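Long-range contacts in Exo-arabinanase (Penicillium chrysogenum, PDB 3A72), which hydrolyses alpha-1,5-linked L-arabinan as an exo-acting glycosidase, probably releasing arabinobiose from chain ends: residues Ser285-Thr291 with His312-Arg316; Val20-Pro26 with Ala334-Glu340; Leu37-Tyr43 with Arg80-Leu85; Val209-Pro214 with Pro268-Trp272. All coordinates share one frame. Residues are numbered along the deposited sequence.

Contact 1: residues Ser285-Thr291 with His312-Arg316; sequences SSGTQGT and HGYTR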
# COMPACT_ATOMS: atom_id res chain seq x y z
N SER A 285 7.95 -1.24 7.45
CA SER A 285 8.57 0.01 7.08
C SER A 285 7.64 1.16 7.48
O SER A 285 6.41 1.01 7.51
CB SER A 285 8.79 0.05 5.56
OG SER A 285 9.37 1.25 5.11
N SER A 286 8.23 2.31 7.75
CA SER A 286 7.54 3.57 7.90
C SER A 286 7.96 4.49 6.73
O SER A 286 8.86 4.17 5.98
CB SER A 286 7.85 4.28 9.20
OG SER A 286 9.15 4.86 9.09
N GLY A 287 7.29 5.65 6.64
CA GLY A 287 7.67 6.62 5.61
C GLY A 287 8.81 7.52 6.03
O GLY A 287 9.29 8.32 5.21
N THR A 288 9.23 7.49 7.29
CA THR A 288 10.18 8.47 7.82
C THR A 288 11.56 7.87 8.01
O THR A 288 12.55 8.54 7.83
CB THR A 288 9.64 9.04 9.15
OG1 THR A 288 8.35 9.58 8.89
CG2 THR A 288 10.53 10.17 9.69
N GLN A 289 11.62 6.61 8.41
CA GLN A 289 12.86 5.93 8.72
C GLN A 289 13.34 5.13 7.51
O GLN A 289 12.57 4.53 6.76
CB GLN A 289 12.63 4.99 9.93
CG GLN A 289 12.60 5.75 11.26
CD GLN A 289 11.36 6.54 11.49
OE1 GLN A 289 10.21 6.15 11.19
NE2 GLN A 289 11.55 7.72 12.07
N GLY A 290 14.66 5.08 7.34
CA GLY A 290 15.27 4.23 6.34
C GLY A 290 15.48 2.78 6.75
O GLY A 290 15.54 1.90 5.89
N THR A 291 15.56 2.53 8.04
CA THR A 291 15.68 1.21 8.63
C THR A 291 14.39 0.43 8.46
O THR A 291 13.39 0.93 7.95
CB THR A 291 16.05 1.39 10.11
OG1 THR A 291 15.08 2.27 10.63
CG2 THR A 291 17.45 1.95 10.29
N HIS A 312 14.92 5.82 2.64
CA HIS A 312 13.59 6.06 3.15
C HIS A 312 12.72 6.71 2.07
O HIS A 312 13.21 7.42 1.20
CB HIS A 312 13.60 6.93 4.40
CG HIS A 312 13.62 8.37 4.17
ND1 HIS A 312 14.69 9.08 3.82
CD2 HIS A 312 12.57 9.24 4.20
CE1 HIS A 312 14.36 10.37 3.66
NE2 HIS A 312 13.07 10.48 3.91
N GLY A 313 11.41 6.48 2.15
CA GLY A 313 10.50 7.16 1.27
C GLY A 313 9.07 6.98 1.74
O GLY A 313 8.74 6.12 2.54
N TYR A 314 8.20 7.83 1.14
CA TYR A 314 6.80 7.84 1.50
C TYR A 314 6.12 6.53 1.07
O TYR A 314 6.25 6.08 -0.08
CB TYR A 314 6.12 8.98 0.78
CG TYR A 314 4.64 9.19 1.10
CD1 TYR A 314 4.22 9.47 2.38
CD2 TYR A 314 3.72 9.12 0.10
CE1 TYR A 314 2.90 9.65 2.69
CE2 TYR A 314 2.38 9.37 0.36
CZ TYR A 314 1.97 9.64 1.65
OH TYR A 314 0.65 9.94 1.91
N THR A 315 5.39 5.92 2.04
CA THR A 315 4.74 4.62 1.86
C THR A 315 5.61 3.60 1.11
O THR A 315 5.17 2.84 0.25
CB THR A 315 3.31 4.78 1.29
OG1 THR A 315 2.60 3.54 1.52
CG2 THR A 315 3.19 5.15 -0.15
N ARG A 316 6.89 3.58 1.50
CA ARG A 316 7.85 2.62 0.96
C ARG A 316 7.27 1.23 1.05
O ARG A 316 6.76 0.82 2.10
CB ARG A 316 9.18 2.77 1.70
CG ARG A 316 10.32 1.97 1.10
CD ARG A 316 11.64 2.26 1.78
NE ARG A 316 11.61 1.76 3.15
CZ ARG A 316 12.66 1.73 3.95
NH1 ARG A 316 13.86 2.09 3.52
NH2 ARG A 316 12.54 1.30 5.22
O HOH W 1 6.79 2.30 4.51
O HOH W 2 11.02 4.67 4.38
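The guanidinium of R316 supplies the direct hydrogen bonds of this loop-to-loop contact in a six-bladed beta-propeller. R316 NE donates to S285 OG at 3.0 Å and R316 NH2 to the same oxygen at 3.2 Å, while NH1 reaches the backbone carbonyl G290 O at 2.9 Å. R316 NH2 adds weak bonds to G290 O (3.1 Å) and T291 O (2.9 Å), and NH1 has a further acceptor in E311 O. The three accepting oxygens, S285 OG, G290 O and T291 O, lie near the guanidinium plane, while Q289 O sits over one face. Residues 285-291 form the turn between two strands of one blade, and 312-316 belong to the linker into the next, so R316 ties a blade to its own exit.

Water 1 accepts from S285 OG and donates to R316 O, both at 2.8 Å; water 2 accepts from G313 N at 2.9 Å and lies 2.7 Å from S286 O. The turn is held internally as an ST turn, with S286 OG accepting from T288 N at 3.2 Å. The CA-to-CB bond of Y314 points away from the turn, and its side chain contacts a bound arabinofuranose. H312 CB packs against Q289 O at 3.5 Å. At G287 the backbones close in, and G287 CA makes a CA-H...O contact of 3.3 Å with G313 O.

Contact 2: residues Val20-Pro26 with Ala334-Glu340; sequences VPRTLYP and AGVLLGE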
# COMPACT_ATOMS: atom_id res chain seq x y z
N VAL A 20 6.90 18.06 -9.90
CA VAL A 20 7.28 17.64 -8.54
C VAL A 20 6.04 17.19 -7.79
O VAL A 20 5.03 17.92 -7.81
CB VAL A 20 7.97 18.83 -7.85
CG1 VAL A 20 8.10 18.63 -6.34
CG2 VAL A 20 9.37 19.01 -8.41
N PRO A 21 6.03 16.01 -7.18
CA PRO A 21 7.17 15.17 -6.86
C PRO A 21 7.65 14.24 -7.96
O PRO A 21 8.65 13.54 -7.75
CB PRO A 21 6.62 14.34 -5.69
CG PRO A 21 5.17 14.15 -6.02
CD PRO A 21 4.78 15.52 -6.54
N ARG A 22 7.01 14.22 -9.11
CA ARG A 22 7.36 13.45 -10.30
C ARG A 22 6.97 11.98 -10.21
O ARG A 22 6.28 11.45 -11.09
CB ARG A 22 8.81 13.63 -10.73
CG ARG A 22 9.21 15.09 -10.97
CD ARG A 22 10.52 15.20 -11.71
NE ARG A 22 10.88 16.57 -12.04
CZ ARG A 22 11.59 17.38 -11.27
NH1 ARG A 22 12.02 17.00 -10.05
NH2 ARG A 22 11.86 18.60 -11.75
N THR A 23 7.43 11.33 -9.13
CA THR A 23 6.99 9.98 -8.79
C THR A 23 6.69 9.99 -7.31
O THR A 23 7.24 10.78 -6.54
CB THR A 23 8.07 8.92 -9.10
OG1 THR A 23 9.27 9.13 -8.34
CG2 THR A 23 8.49 8.96 -10.54
N LEU A 24 5.82 9.08 -6.88
CA LEU A 24 5.48 8.91 -5.48
C LEU A 24 4.68 7.62 -5.32
O LEU A 24 4.05 7.19 -6.30
CB LEU A 24 4.57 10.08 -4.99
CG LEU A 24 4.57 10.31 -3.47
CD1 LEU A 24 5.87 10.94 -2.99
CD2 LEU A 24 3.37 11.20 -3.09
N TYR A 25 4.65 7.04 -4.14
CA TYR A 25 3.68 6.02 -3.78
C TYR A 25 3.95 4.71 -4.52
O TYR A 25 3.20 4.29 -5.41
CB TYR A 25 2.24 6.52 -3.98
CG TYR A 25 1.21 5.83 -3.11
CD1 TYR A 25 0.67 6.51 -2.02
CD2 TYR A 25 0.81 4.51 -3.33
CE1 TYR A 25 -0.28 5.91 -1.17
CE2 TYR A 25 -0.15 3.91 -2.49
CZ TYR A 25 -0.66 4.60 -1.44
OH TYR A 25 -1.63 4.05 -0.61
N PRO A 26 5.05 4.02 -4.17
CA PRO A 26 5.40 2.79 -4.87
C PRO A 26 4.47 1.67 -4.47
O PRO A 26 4.20 1.49 -3.27
CB PRO A 26 6.80 2.49 -4.34
CG PRO A 26 6.77 3.04 -2.93
CD PRO A 26 5.96 4.31 -3.04
N ALA A 334 9.53 5.21 -4.10
CA ALA A 334 9.28 6.13 -5.21
C ALA A 334 9.54 7.56 -4.82
O ALA A 334 9.14 8.48 -5.55
CB ALA A 334 7.87 5.96 -5.80
N GLY A 335 10.22 7.80 -3.70
CA GLY A 335 10.58 9.14 -3.29
C GLY A 335 9.84 9.64 -2.11
O GLY A 335 9.15 8.89 -1.40
N VAL A 336 10.00 10.94 -1.83
CA VAL A 336 9.42 11.60 -0.65
C VAL A 336 8.37 12.59 -1.11
O VAL A 336 8.35 13.06 -2.26
CB VAL A 336 10.50 12.29 0.19
CG1 VAL A 336 11.50 11.26 0.70
CG2 VAL A 336 11.21 13.40 -0.58
N LEU A 337 7.44 12.95 -0.21
CA LEU A 337 6.45 13.98 -0.49
C LEU A 337 7.15 15.26 -0.96
O LEU A 337 8.12 15.72 -0.35
CB LEU A 337 5.66 14.29 0.81
CG LEU A 337 4.63 13.18 1.18
CD1 LEU A 337 4.15 13.38 2.62
CD2 LEU A 337 3.43 13.13 0.24
N LEU A 338 6.66 15.84 -2.05
CA LEU A 338 7.16 17.05 -2.61
C LEU A 338 8.64 16.98 -2.94
O LEU A 338 9.33 18.01 -3.05
CB LEU A 338 6.87 18.25 -1.68
CG LEU A 338 5.38 18.43 -1.42
CD1 LEU A 338 5.13 19.60 -0.50
CD2 LEU A 338 4.58 18.65 -2.71
N GLY A 339 9.16 15.79 -3.22
CA GLY A 339 10.56 15.65 -3.45
C GLY A 339 11.02 16.29 -4.74
O GLY A 339 10.37 16.15 -5.74
N GLU A 340 12.17 16.93 -4.69
CA GLU A 340 12.75 17.58 -5.88
C GLU A 340 13.60 16.65 -6.72
O GLU A 340 13.87 17.03 -7.87
CB GLU A 340 13.59 18.80 -5.42
CG GLU A 340 12.71 19.91 -4.86
CD GLU A 340 11.79 20.63 -5.80
OE1 GLU A 340 12.11 20.51 -7.03
OE2 GLU A 340 10.79 21.28 -5.34
O HOH W 3 11.08 14.93 -8.05
O HOH W 4 13.15 19.97 -9.31
O HOH W 5 6.81 7.58 -2.34
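This is a blade-to-blade contact of the beta-propeller, in which the start of the innermost strand of one blade, 23-30, and the loop before it lie against the 334-340 loop of the last blade, built from strands 317-320, 328-333 and 344-350 and completed by N-terminal strand 6-10. Residues more than 300 positions apart thus meet where the last blade adjoins the first. No backbone-to-backbone hydrogen bond crosses; side chains and water make the join. T23 OG1 donates to A334 O at 2.9 Å, and R22 NH1 gives E340 O a weak bond, also 2.9 Å, while R22 NH2 turns to S16 O.

Water 3 donates to both P21 O (2.8 Å) and G339 O (2.7 Å) and accepts from R22 NH1 (3.0 Å); water 5 bridges Y25 N (2.9 Å) and G335 O (2.8 Å). The loop folds through a type II turn from V336 to G339, closed by G339 N to V336 O at 3.0 Å. A cis peptide precedes P21, whose CA approaches G339 O at 3.5 Å.

A334 has the largest area covered by the other segment, its CB 3.7 Å from P26 CD. Toward the glycan pocket, L24 and Y25 touch the bound arabinofuranose together with L337, and the two leucines meet where L24 CD2 lies 3.8 Å from L337 CD2.

Contact 3: residues Leu37-Tyr43 with Arg80-Leu85; sequences LATWENY and RYQPFL. With AHR (alpha-L-arabinofuranose), chain B.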
# COMPACT_ATOMS: atom_id res chain seq x y z
N LEU A 37 6.15 -6.87 -10.79
CA LEU A 37 5.57 -5.67 -11.39
C LEU A 37 5.62 -4.54 -10.41
O LEU A 37 5.41 -4.75 -9.19
CB LEU A 37 4.12 -5.92 -11.80
CG LEU A 37 3.85 -7.06 -12.80
CD1 LEU A 37 2.37 -7.12 -13.07
CD2 LEU A 37 4.61 -6.84 -14.05
N ALA A 38 5.86 -3.34 -10.91
CA ALA A 38 5.93 -2.14 -10.11
C ALA A 38 5.11 -1.04 -10.78
O ALA A 38 5.05 -0.93 -12.00
CB ALA A 38 7.37 -1.68 -9.95
N THR A 39 4.50 -0.21 -9.94
CA THR A 39 3.79 0.99 -10.36
C THR A 39 3.95 2.08 -9.30
O THR A 39 4.56 1.87 -8.23
CB THR A 39 2.31 0.67 -10.64
OG1 THR A 39 1.70 1.77 -11.31
CG2 THR A 39 1.53 0.43 -9.37
N TRP A 40 3.46 3.27 -9.59
CA TRP A 40 3.61 4.46 -8.80
C TRP A 40 2.71 5.54 -9.36
O TRP A 40 2.25 5.45 -10.50
CB TRP A 40 5.09 4.93 -8.79
CG TRP A 40 5.66 5.15 -10.14
CD1 TRP A 40 5.62 6.29 -10.89
CD2 TRP A 40 6.35 4.18 -10.94
NE1 TRP A 40 6.26 6.03 -12.07
CE2 TRP A 40 6.72 4.78 -12.17
CE3 TRP A 40 6.75 2.84 -10.76
CZ2 TRP A 40 7.39 4.14 -13.18
CZ3 TRP A 40 7.43 2.18 -11.76
CH2 TRP A 40 7.77 2.84 -12.95
N GLU A 41 2.47 6.57 -8.57
CA GLU A 41 1.90 7.82 -9.03
C GLU A 41 2.90 8.52 -9.94
O GLU A 41 4.06 8.76 -9.54
CB GLU A 41 1.61 8.75 -7.86
CG GLU A 41 0.58 8.20 -6.86
CD GLU A 41 0.42 9.01 -5.60
OE1 GLU A 41 1.16 10.02 -5.41
OE2 GLU A 41 -0.41 8.60 -4.73
N ASN A 42 2.47 8.80 -11.16
CA ASN A 42 3.35 9.25 -12.25
C ASN A 42 2.88 10.63 -12.68
O ASN A 42 1.82 10.78 -13.34
CB ASN A 42 3.27 8.20 -13.35
CG ASN A 42 4.29 8.37 -14.46
OD1 ASN A 42 3.94 8.77 -15.64
ND2 ASN A 42 5.47 8.14 -14.20
N TYR A 43 3.61 11.64 -12.27
CA TYR A 43 3.17 13.06 -12.38
C TYR A 43 3.62 13.67 -13.71
O TYR A 43 4.36 14.63 -13.79
CB TYR A 43 3.67 13.85 -11.19
CG TYR A 43 3.07 13.46 -9.86
CD1 TYR A 43 2.10 14.25 -9.27
CD2 TYR A 43 3.46 12.29 -9.19
CE1 TYR A 43 1.52 13.93 -8.05
CE2 TYR A 43 2.87 11.97 -7.96
CZ TYR A 43 1.90 12.79 -7.42
OH TYR A 43 1.31 12.50 -6.21
N ARG A 80 -4.44 9.00 -10.80
CA ARG A 80 -3.53 9.98 -10.26
C ARG A 80 -2.83 9.61 -8.98
O ARG A 80 -1.62 9.82 -8.83
CB ARG A 80 -4.28 11.33 -10.08
CG ARG A 80 -3.36 12.51 -9.76
CD ARG A 80 -4.15 13.85 -9.70
NE ARG A 80 -4.95 14.04 -10.91
CZ ARG A 80 -4.51 14.48 -12.07
NH1 ARG A 80 -3.26 14.96 -12.19
NH2 ARG A 80 -5.32 14.48 -13.11
N TYR A 81 -3.61 9.11 -8.01
CA TYR A 81 -3.10 8.84 -6.67
C TYR A 81 -3.32 7.35 -6.28
O TYR A 81 -4.33 6.73 -6.61
CB TYR A 81 -3.79 9.66 -5.60
CG TYR A 81 -3.41 11.12 -5.49
CD1 TYR A 81 -2.34 11.70 -6.19
CD2 TYR A 81 -4.16 11.95 -4.63
CE1 TYR A 81 -2.04 13.06 -6.04
CE2 TYR A 81 -3.87 13.27 -4.49
CZ TYR A 81 -2.80 13.83 -5.21
OH TYR A 81 -2.47 15.18 -5.06
N GLN A 82 -2.35 6.86 -5.52
CA GLN A 82 -2.54 5.71 -4.64
C GLN A 82 -2.96 4.42 -5.37
O GLN A 82 -3.94 3.79 -5.05
CB GLN A 82 -3.55 6.07 -3.55
CG GLN A 82 -3.03 7.23 -2.70
CD GLN A 82 -4.04 8.29 -2.33
OE1 GLN A 82 -5.27 8.03 -2.30
NE2 GLN A 82 -3.56 9.46 -1.99
N PRO A 83 -2.12 3.98 -6.33
CA PRO A 83 -2.37 2.69 -6.97
C PRO A 83 -2.16 1.56 -5.99
O PRO A 83 -1.55 1.69 -4.91
CB PRO A 83 -1.30 2.64 -8.07
CG PRO A 83 -0.15 3.42 -7.49
CD PRO A 83 -0.84 4.56 -6.75
N PHE A 84 -2.61 0.38 -6.37
CA PHE A 84 -2.39 -0.87 -5.63
C PHE A 84 -2.55 -2.01 -6.59
O PHE A 84 -3.61 -2.14 -7.22
CB PHE A 84 -3.38 -1.04 -4.45
CG PHE A 84 -2.95 -2.17 -3.57
CD1 PHE A 84 -1.95 -1.99 -2.66
CD2 PHE A 84 -3.47 -3.45 -3.69
CE1 PHE A 84 -1.45 -2.98 -1.88
CE2 PHE A 84 -2.99 -4.48 -2.91
CZ PHE A 84 -1.99 -4.26 -2.00
N LEU A 85 -1.54 -2.87 -6.73
CA LEU A 85 -1.57 -4.07 -7.55
C LEU A 85 -1.90 -5.30 -6.72
O LEU A 85 -1.36 -5.45 -5.62
CB LEU A 85 -0.24 -4.28 -8.26
CG LEU A 85 0.04 -3.33 -9.41
CD1 LEU A 85 1.52 -3.40 -9.76
CD2 LEU A 85 -0.80 -3.71 -10.63
O5 AHR B . -0.71 9.94 -2.43
C5 AHR B . -0.63 11.36 -2.77
C4 AHR B . -0.74 12.16 -1.49
O4 AHR B . -2.07 11.95 -0.92
C3 AHR B . -0.74 13.66 -1.76
O3 AHR B . 0.59 14.20 -1.86
C2 AHR B . -1.42 14.18 -0.47
O2 AHR B . -2.06 15.46 -0.66
C1 AHR B . -2.46 13.09 -0.17
O HOH W 6 -0.18 11.26 -10.88
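E41, L85 and P83 account for about half of the surface buried in this contact between adjacent blades of the beta-propeller, where strand 37-42, second in its blade, faces strand 82-85, innermost in the next. The strands run antiparallel at 168°, with axes 6.4 Å apart, and meet through side chains, with no backbone hydrogen bond between them.

E41 sits at the pocket end. Its OE2 accepts from Q82 N at 2.7 Å and from O5 of the bound arabinofuranose, also at 2.7 Å, while Y43 OH donates to its other oxygen, E41 OE1, at 2.6 Å. One carboxylate therefore fixes both the neighbouring blade and the sugar. Y81 sets a ring face against the ligand, its CD1 3.8 Å from AHR C5.

Away from the sugar the contact turns apolar: T39 CG2 lies 3.8 Å from both P83 CB and L85 CD1, and L37 CB closes the far end at 4.2 Å from L85 CD1. Back at the pocket, the ligand atom O5 also accepts from Q82 NE2 at 2.9 Å.

Contact 4: residues Val209-Pro214 with Pro268-Trp272; sequences VVTKLP and PYAVW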
# COMPACT_ATOMS: atom_id res chain seq x y z
N VAL A 209 -2.60 -1.11 5.83
CA VAL A 209 -1.90 -2.16 5.12
C VAL A 209 -2.06 -3.44 5.96
O VAL A 209 -1.93 -3.38 7.19
CB VAL A 209 -0.44 -1.81 4.84
CG1 VAL A 209 0.34 -3.00 4.27
CG2 VAL A 209 -0.33 -0.60 3.93
N VAL A 210 -2.32 -4.59 5.32
CA VAL A 210 -2.63 -5.82 6.07
C VAL A 210 -1.69 -6.91 5.60
O VAL A 210 -1.40 -7.04 4.40
CB VAL A 210 -4.08 -6.23 5.86
CG1 VAL A 210 -4.42 -7.47 6.66
CG2 VAL A 210 -5.02 -5.11 6.25
N THR A 211 -1.26 -7.76 6.52
CA THR A 211 -0.58 -9.01 6.17
C THR A 211 -1.14 -10.13 7.05
O THR A 211 -1.31 -9.98 8.26
CB THR A 211 0.94 -8.87 6.26
OG1 THR A 211 1.56 -10.04 5.67
CG2 THR A 211 1.52 -8.74 7.63
N LYS A 212 -1.39 -11.30 6.44
CA LYS A 212 -1.87 -12.45 7.17
C LYS A 212 -0.72 -13.20 7.83
O LYS A 212 0.31 -13.50 7.21
CB LYS A 212 -2.63 -13.38 6.21
CG LYS A 212 -3.40 -14.46 6.95
CD LYS A 212 -4.22 -15.32 5.98
CE LYS A 212 -5.13 -16.29 6.75
NZ LYS A 212 -5.87 -17.13 5.80
N LEU A 213 -0.89 -13.57 9.09
CA LEU A 213 0.11 -14.27 9.86
C LEU A 213 -0.15 -15.78 9.84
O LEU A 213 -1.28 -16.23 9.53
CB LEU A 213 0.04 -13.77 11.31
CG LEU A 213 0.25 -12.25 11.47
CD1 LEU A 213 0.27 -11.86 12.94
CD2 LEU A 213 1.50 -11.77 10.75
N PRO A 214 0.85 -16.58 10.14
CA PRO A 214 0.73 -18.05 9.96
C PRO A 214 -0.22 -18.74 10.92
O PRO A 214 -0.55 -19.89 10.69
CB PRO A 214 2.19 -18.54 10.13
CG PRO A 214 2.83 -17.47 11.01
CD PRO A 214 2.25 -16.19 10.42
N PRO A 268 2.83 3.28 6.83
CA PRO A 268 3.46 1.97 7.06
C PRO A 268 3.27 1.01 5.91
O PRO A 268 2.34 1.11 5.10
CB PRO A 268 2.69 1.44 8.28
CG PRO A 268 1.29 2.01 8.09
CD PRO A 268 1.55 3.41 7.57
N TYR A 269 4.12 -0.01 5.89
CA TYR A 269 3.91 -1.19 5.07
C TYR A 269 4.32 -2.38 5.93
O TYR A 269 5.30 -2.30 6.67
CB TYR A 269 4.70 -1.11 3.74
CG TYR A 269 3.96 -1.88 2.64
CD1 TYR A 269 3.14 -1.18 1.75
CD2 TYR A 269 4.01 -3.26 2.51
CE1 TYR A 269 2.44 -1.83 0.76
CE2 TYR A 269 3.28 -3.91 1.54
CZ TYR A 269 2.50 -3.19 0.67
OH TYR A 269 1.75 -3.80 -0.32
N ALA A 270 3.61 -3.49 5.83
CA ALA A 270 3.92 -4.70 6.61
C ALA A 270 3.82 -5.93 5.70
O ALA A 270 2.90 -6.02 4.88
CB ALA A 270 2.95 -4.89 7.74
N VAL A 271 4.71 -6.87 5.92
CA VAL A 271 4.76 -8.16 5.25
C VAL A 271 5.18 -9.22 6.30
O VAL A 271 5.62 -8.88 7.38
CB VAL A 271 5.73 -8.16 4.05
CG1 VAL A 271 5.22 -7.25 2.97
CG2 VAL A 271 7.15 -7.82 4.47
N TRP A 272 5.07 -10.47 5.90
CA TRP A 272 5.48 -11.60 6.73
C TRP A 272 6.25 -12.60 5.87
O TRP A 272 5.86 -12.90 4.77
CB TRP A 272 4.26 -12.25 7.41
CG TRP A 272 4.65 -13.48 8.20
CD1 TRP A 272 5.05 -13.54 9.47
CD2 TRP A 272 4.68 -14.83 7.71
NE1 TRP A 272 5.35 -14.83 9.85
CE2 TRP A 272 5.12 -15.65 8.76
CE3 TRP A 272 4.37 -15.42 6.48
CZ2 TRP A 272 5.27 -17.02 8.65
CZ3 TRP A 272 4.51 -16.79 6.34
CH2 TRP A 272 4.94 -17.56 7.41
O HOH W 7 1.04 -6.79 3.02
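Apolar and CH-pi contacts dominate here, and two aromatic rings receive them at the two ends. V209 CG1 sits 3.9 Å above the centroid of the Y269 ring, only 4° off its normal. At the other end P214 CD makes a CH-pi contact over the face of W272, 3.6 Å from the centroid of the five-membered ring, with L213 CD2 alongside at 4.2 Å from W272 CD1. The indole is itself held in place by a hydrogen bond from W272 NE1 to N279 O, and L213 and W272 both touch I282 of the next strand. Between the rings T211 packs on A270, its CG2 4.1 Å from A270 CB.

These are the innermost strands of two consecutive blades of the six-bladed beta-propeller. As such strands do around the central channel, they run parallel, here with 8° between their directions and axes 6.0 Å apart, while each pairs by backbone with the second strand of its own blade: V209 with V221, Y269 with S285.

Backbone carbonyls meet the other segment in two ways. V209 CG2 makes a van der Waals contact of 3.4 Å with P268 O. No direct hydrogen bond crosses the interface; water 7 donates instead to V210 O at 2.8 Å and to A270 O at 2.7 Å.

How the contacts relate
Contacts 2, 3 and 4 join neighbouring blades, whereas contact 1 binds a blade to the linker leaving it. Contact 3 is the most buried; the others each mix buried with exposed residues. Polarity follows place: contact 1 relies on an arginine, contact 2 on a threonine hydroxyl, a weak arginine bond and waters. Apolar contacts dominate the parallel strands of contact 4, while antiparallel contact 3 is apolar along T39, P83, L85 and L37 but has a carboxylate at its pocket end. Contacts 2 and 3 share a sheet through L24 O and E41 N, 2.8 Å apart, and both supply pocket residues, as does contact 1 with Y314. Contact 4 touches contact 1 through Y269 and S285.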